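Local coordinates for uncharacterized hypothetical protein (Bacteroides uniformis, PDB 4EIU) that is of unknown function and belongs to the DUF3823 family, its N-terminal domain being grouped with transthyretin-like beta folds, at residues Arg24-Asp28 and Asn239-Pro243; Asp76-Pro81 and Tyr227-Val231. All coordinates share one frame; numbering follows the deposited sequence.

Contact 1 of 2, residues Arg24-Asp28 and Asn239-Pro243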
loop_
_atom_site.group_PDB
_atom_site.type_symbol
_atom_site.label_atom_id
_atom_site.label_comp_id
_atom_site.label_asym_id
_atom_site.label_seq_id
_atom_site.Cartn_x
_atom_site.Cartn_y
_atom_site.Cartn_z
ATOM N N ARG A 24 -8.476 0.674 -7.743
ATOM C CA ARG A 24 -7.139 1.147 -7.438
ATOM C C ARG A 24 -6.681 0.690 -6.074
ATOM O O ARG A 24 -7.474 0.622 -5.136
ATOM C CB ARG A 24 -7.085 2.660 -7.526
ATOM C CG ARG A 24 -7.356 3.220 -8.904
ATOM C CD ARG A 24 -6.090 3.132 -9.785
ATOM N NE ARG A 24 -6.233 3.743 -11.136
ATOM C CZ ARG A 24 -6.422 5.027 -11.355
ATOM N NH1 ARG A 24 -6.509 5.876 -10.339
ATOM N NH2 ARG A 24 -6.494 5.478 -12.595
ATOM N N VAL A 25 -5.399 0.344 -5.989
ATOM C CA VAL A 25 -4.741 0.038 -4.744
ATOM C C VAL A 25 -4.143 1.357 -4.214
ATOM O O VAL A 25 -3.101 1.858 -4.695
ATOM C CB VAL A 25 -3.683 -1.048 -4.872
ATOM C CG1 VAL A 25 -3.074 -1.354 -3.508
ATOM C CG2 VAL A 25 -4.275 -2.337 -5.504
ATOM N N LEU A 26 -4.816 1.902 -3.215
ATOM C CA LEU A 26 -4.465 3.224 -2.698
ATOM C C LEU A 26 -3.303 3.060 -1.748
ATOM O O LEU A 26 -3.139 2.008 -1.094
ATOM C CB LEU A 26 -5.670 3.879 -2.009
ATOM C CG LEU A 26 -6.969 4.043 -2.798
ATOM C CD1 LEU A 26 -8.088 4.644 -1.916
ATOM C CD2 LEU A 26 -6.825 4.911 -4.035
ATOM N N THR A 27 -2.494 4.107 -1.664
ATOM C CA THR A 27 -1.220 4.048 -0.981
ATOM C C THR A 27 -0.795 5.463 -0.500
ATOM O O THR A 27 -1.615 6.360 -0.402
ATOM C CB THR A 27 -0.149 3.349 -1.847
ATOM O OG1 THR A 27 0.997 2.991 -1.050
ATOM C CG2 THR A 27 0.233 4.177 -3.107
ATOM N N ASP A 28 0.474 5.578 -0.117
ATOM C CA ASP A 28 1.055 6.798 0.443
ATOM C C ASP A 28 2.334 7.005 -0.351
ATOM O O ASP A 28 3.081 6.042 -0.533
ATOM C CB ASP A 28 1.395 6.560 1.909
ATOM C CG ASP A 28 1.828 7.830 2.636
ATOM O OD1 ASP A 28 1.125 8.882 2.506
ATOM O OD2 ASP A 28 2.856 7.741 3.353
ATOM N N ASN A 239 -2.273 -1.211 3.693
ATOM C CA ASN A 239 -3.388 -0.865 2.806
ATOM C C ASN A 239 -4.204 0.284 3.390
ATOM O O ASN A 239 -4.273 0.449 4.605
ATOM C CB ASN A 239 -4.281 -2.065 2.521
ATOM C CG ASN A 239 -3.546 -3.137 1.724
ATOM O OD1 ASN A 239 -3.203 -4.174 2.277
ATOM N ND2 ASN A 239 -3.283 -2.875 0.453
ATOM N N TYR A 240 -4.785 1.088 2.498
ATOM C CA TYR A 240 -5.351 2.367 2.859
ATOM C C TYR A 240 -6.761 2.547 2.345
ATOM O O TYR A 240 -7.096 2.074 1.260
ATOM C CB TYR A 240 -4.518 3.504 2.228
ATOM C CG TYR A 240 -3.244 3.918 2.953
ATOM C CD1 TYR A 240 -3.269 4.938 3.891
ATOM C CD2 TYR A 240 -2.008 3.362 2.626
ATOM C CE1 TYR A 240 -2.115 5.357 4.531
ATOM C CE2 TYR A 240 -0.861 3.764 3.279
ATOM C CZ TYR A 240 -0.924 4.813 4.201
ATOM O OH TYR A 240 0.238 5.243 4.829
ATOM N N SER A 241 -7.549 3.304 3.116
ATOM C CA SER A 241 -8.829 3.818 2.677
ATOM C C SER A 241 -8.665 5.074 1.835
ATOM O O SER A 241 -7.556 5.582 1.643
ATOM C CB SER A 241 -9.701 4.136 3.881
ATOM O OG SER A 241 -9.302 5.355 4.496
ATOM N N GLU A 242 -9.786 5.567 1.339
ATOM C CA GLU A 242 -9.836 6.906 0.776
ATOM C C GLU A 242 -9.750 7.903 1.928
ATOM O O GLU A 242 -10.208 7.589 3.040
ATOM C CB GLU A 242 -11.131 7.133 0.009
ATOM C CG GLU A 242 -11.197 6.424 -1.335
ATOM C CD GLU A 242 -12.597 6.486 -1.915
ATOM O OE1 GLU A 242 -13.089 7.608 -2.161
ATOM O OE2 GLU A 242 -13.233 5.422 -2.079
ATOM N N PRO A 243 -9.135 9.078 1.685
ATOM C CA PRO A 243 -9.196 10.146 2.695
ATOM C C PRO A 243 -10.590 10.743 2.812
ATOM O O PRO A 243 -11.406 10.604 1.907
ATOM C CB PRO A 243 -8.197 11.192 2.183
ATOM C CG PRO A 243 -8.065 10.950 0.734
ATOM C CD PRO A 243 -8.344 9.481 0.503
HETATM O O HOH W 1 -4.384 -0.109 -0.234
HETATM O O HOH W 2 -6.910 0.557 -1.608
#
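Val25 meets Asn239 loosely, CG1 of the valine lying 4.2 Å from ND2 of the amide, whose OD1 accepts from Leu115 N, while its own backbone pairs with Val16 of strand 10-18. The CA atoms of Leu26 and Tyr240 are the nearest across the contact, 5.7 Å apart, and two waters do the joining. One donates to Leu26 O at 2.6 Å and accepts from Tyr240 N and Asn239 ND2; the other accepts from Leu26 N and donates to Tyr240 O at 3.2 Å. Thus Leu26 O is linked to Tyr240 N through one water and Leu26 N to Tyr240 O through the other, with no direct hydrogen bond across the contact. The leucine side chain sets CD1 3.6 Å from Glu242 CG, an apolar touch on the aliphatic part of the acid. Thr27 lies along the Tyr240 ring: its CA is 3.8 Å from CD2, and its O stands over one face, offset toward the rim, while also accepting from Arg220. Asp28 finishes the walk, its CB 3.4 Å from Tyr240 OH. With CG anti to the backbone N (chi1 -172°), the carboxylate lies alongside the phenol, OD2 3.9 Å from OH, the two planes inclined by 35°. The polar ends turn elsewhere, OD2 to Arg178 N and the phenol to Tyr177 N. A loop of the N-terminal domain is therefore joined to edge strand 239-247 by ring packing and bridging water.

Contact 2 of 2, residues Asp76-Pro81 and Tyr227-Val231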
loop_
_atom_site.group_PDB
_atom_site.type_symbol
_atom_site.label_atom_id
_atom_site.label_comp_id
_atom_site.label_asym_id
_atom_site.label_seq_id
_atom_site.Cartn_x
_atom_site.Cartn_y
_atom_site.Cartn_z
ATOM N N ASP A 76 6.536 -3.261 -5.938
ATOM C CA ASP A 76 6.377 -3.918 -4.634
ATOM C C ASP A 76 5.478 -3.020 -3.765
ATOM O O ASP A 76 5.518 -1.771 -3.875
ATOM C CB ASP A 76 7.745 -4.026 -3.975
ATOM C CG ASP A 76 8.669 -4.998 -4.685
ATOM O OD1 ASP A 76 8.701 -6.192 -4.334
ATOM O OD2 ASP A 76 9.424 -4.558 -5.567
ATOM N N GLY A 77 4.689 -3.623 -2.886
ATOM C CA GLY A 77 3.719 -2.852 -2.165
ATOM C C GLY A 77 2.976 -3.704 -1.175
ATOM O O GLY A 77 3.469 -4.786 -0.850
ATOM N N PRO A 78 1.798 -3.224 -0.715
ATOM C CA PRO A 78 0.905 -3.961 0.212
ATOM C C PRO A 78 0.038 -4.973 -0.551
ATOM O O PRO A 78 -1.175 -4.903 -0.551
ATOM C CB PRO A 78 0.086 -2.833 0.847
ATOM C CG PRO A 78 -0.093 -1.864 -0.293
ATOM C CD PRO A 78 1.259 -1.876 -0.979
ATOM N N PHE A 79 0.737 -5.897 -1.187
ATOM C CA PHE A 79 0.168 -6.914 -2.049
ATOM C C PHE A 79 1.143 -8.087 -2.208
ATOM O O PHE A 79 2.356 -7.963 -2.016
ATOM C CB PHE A 79 -0.303 -6.339 -3.401
ATOM C CG PHE A 79 0.734 -5.512 -4.136
ATOM C CD1 PHE A 79 1.755 -6.116 -4.832
ATOM C CD2 PHE A 79 0.632 -4.109 -4.152
ATOM C CE1 PHE A 79 2.660 -5.334 -5.566
ATOM C CE2 PHE A 79 1.552 -3.320 -4.853
ATOM C CZ PHE A 79 2.561 -3.945 -5.542
ATOM N N ILE A 80 0.589 -9.233 -2.600
ATOM C CA ILE A 80 1.365 -10.444 -2.756
ATOM C C ILE A 80 2.537 -10.142 -3.664
ATOM O O ILE A 80 2.348 -9.559 -4.744
ATOM C CB ILE A 80 0.531 -11.603 -3.354
ATOM C CG1 ILE A 80 -0.490 -12.082 -2.308
ATOM C CG2 ILE A 80 1.446 -12.783 -3.733
ATOM C CD1 ILE A 80 -1.334 -13.274 -2.756
ATOM N N PRO A 81 3.743 -10.482 -3.225
ATOM C CA PRO A 81 4.884 -10.215 -4.144
ATOM C C PRO A 81 4.723 -10.827 -5.523
ATOM O O PRO A 81 4.336 -12.021 -5.643
ATOM C CB PRO A 81 6.061 -10.851 -3.429
ATOM C CG PRO A 81 5.666 -10.830 -1.979
ATOM C CD PRO A 81 4.186 -11.048 -1.948
ATOM N N TYR A 227 3.717 -9.132 7.557
ATOM C CA TYR A 227 4.427 -9.586 6.385
ATOM C C TYR A 227 5.056 -8.406 5.641
ATOM O O TYR A 227 4.380 -7.430 5.336
ATOM C CB TYR A 227 3.457 -10.309 5.426
ATOM C CG TYR A 227 4.173 -11.124 4.372
ATOM C CD1 TYR A 227 4.808 -12.311 4.682
ATOM C CD2 TYR A 227 4.244 -10.679 3.029
ATOM C CE1 TYR A 227 5.491 -13.059 3.697
ATOM C CE2 TYR A 227 4.915 -11.402 2.073
ATOM C CZ TYR A 227 5.529 -12.585 2.400
ATOM O OH TYR A 227 6.188 -13.267 1.440
ATOM N N ASP A 228 6.343 -8.529 5.400
ATOM C CA ASP A 228 7.123 -7.476 4.787
ATOM C C ASP A 228 7.305 -7.640 3.311
ATOM O O ASP A 228 7.426 -8.769 2.799
ATOM C CB ASP A 228 8.482 -7.279 5.507
ATOM C CG ASP A 228 9.363 -8.528 5.538
ATOM O OD1 ASP A 228 8.871 -9.650 5.371
ATOM O OD2 ASP A 228 10.585 -8.385 5.719
ATOM N N THR A 229 7.346 -6.495 2.627
ATOM C CA THR A 229 7.533 -6.443 1.178
ATOM C C THR A 229 8.521 -5.303 0.902
ATOM O O THR A 229 8.402 -4.209 1.491
ATOM C CB THR A 229 6.183 -6.278 0.395
ATOM O OG1 THR A 229 5.455 -5.125 0.841
ATOM C CG2 THR A 229 5.283 -7.515 0.561
ATOM N N PRO A 230 9.566 -5.568 0.106
ATOM C CA PRO A 230 10.015 -6.882 -0.370
ATOM C C PRO A 230 10.398 -7.757 0.814
ATOM O O PRO A 230 10.729 -7.244 1.912
ATOM C CB PRO A 230 11.264 -6.598 -1.227
ATOM C CG PRO A 230 11.533 -5.146 -1.100
ATOM C CD PRO A 230 10.369 -4.459 -0.437
ATOM N N VAL A 231 10.316 -9.054 0.582
ATOM C CA VAL A 231 10.557 -10.068 1.612
ATOM C C VAL A 231 11.946 -9.830 2.193
ATOM O O VAL A 231 12.907 -9.627 1.461
ATOM C CB VAL A 231 10.338 -11.477 1.012
ATOM C CG1 VAL A 231 10.890 -12.570 1.919
ATOM C CG2 VAL A 231 8.822 -11.591 0.791
#
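Two loops meet here, the one that follows strand 69-76 in the N-terminal domain and the one between strands 216-225 and 239-247, and an inverse gamma turn centred on Pro78 shapes the first. Across the contact one hydrogen bond is made: Thr229 OG1 donates to Gly77 O at 2.6 Å. The hydroxyl approaches from above the carbonyl plane, 52° out of it, at a C=O...donor angle of 126°. A chi1 of 55° places OG1 between the threonine's own N and carbonyl carbon; CG2, anti to the carbonyl carbon, also faces segment 76-81, 3.9 Å from Phe79 O and 4.2 Å from Pro81 CG. Gly77 O also receives a weak bond from Phe79 N, closing the turn, so the same oxygen serves the turn and the neighbouring loop. Further along, the Pro81 ring puts CD at the edge of the Tyr227 ring, near its plane and 4.1 Å from CE2, with Val231 CG2 beside Pro81 CG. At the other end Pro230, which follows a cis peptide bond, brings CB to 4.0 Å from Asp76 OD1; the carboxylate's OD2 forms salt bridges with Arg74 and Arg35. Helix 142-149 packs on Pro81 and Tyr227 through Ile149. In this mostly buried contact OG1 of the threonine makes the single short polar link, and CG2 joins Tyr227 and Val231 in packing on Pro81.

How the contacts relate
Contact 1 and contact 2 lie with their centres about 15 Å apart, and both connect loops of the N-terminal domain to the part of the chain that carries the sheet of strands 162-170, 186-189, 216-225 and 239-247. They touch directly: Asn239 ND2 of contact 1 probably donates to Pro78 O of contact 2, at 3.1 Å. In sequence, 76-81 and 227-231 both fall between 24-28 and 239-243, and 227-231 leads on into strand 239-247. The function is unknown and no site can be assigned. Near contact 2 a di(hydroxyethyl)ether, probably from the crystallisation liquor, is hydrogen-bonded to Tyr227 OH.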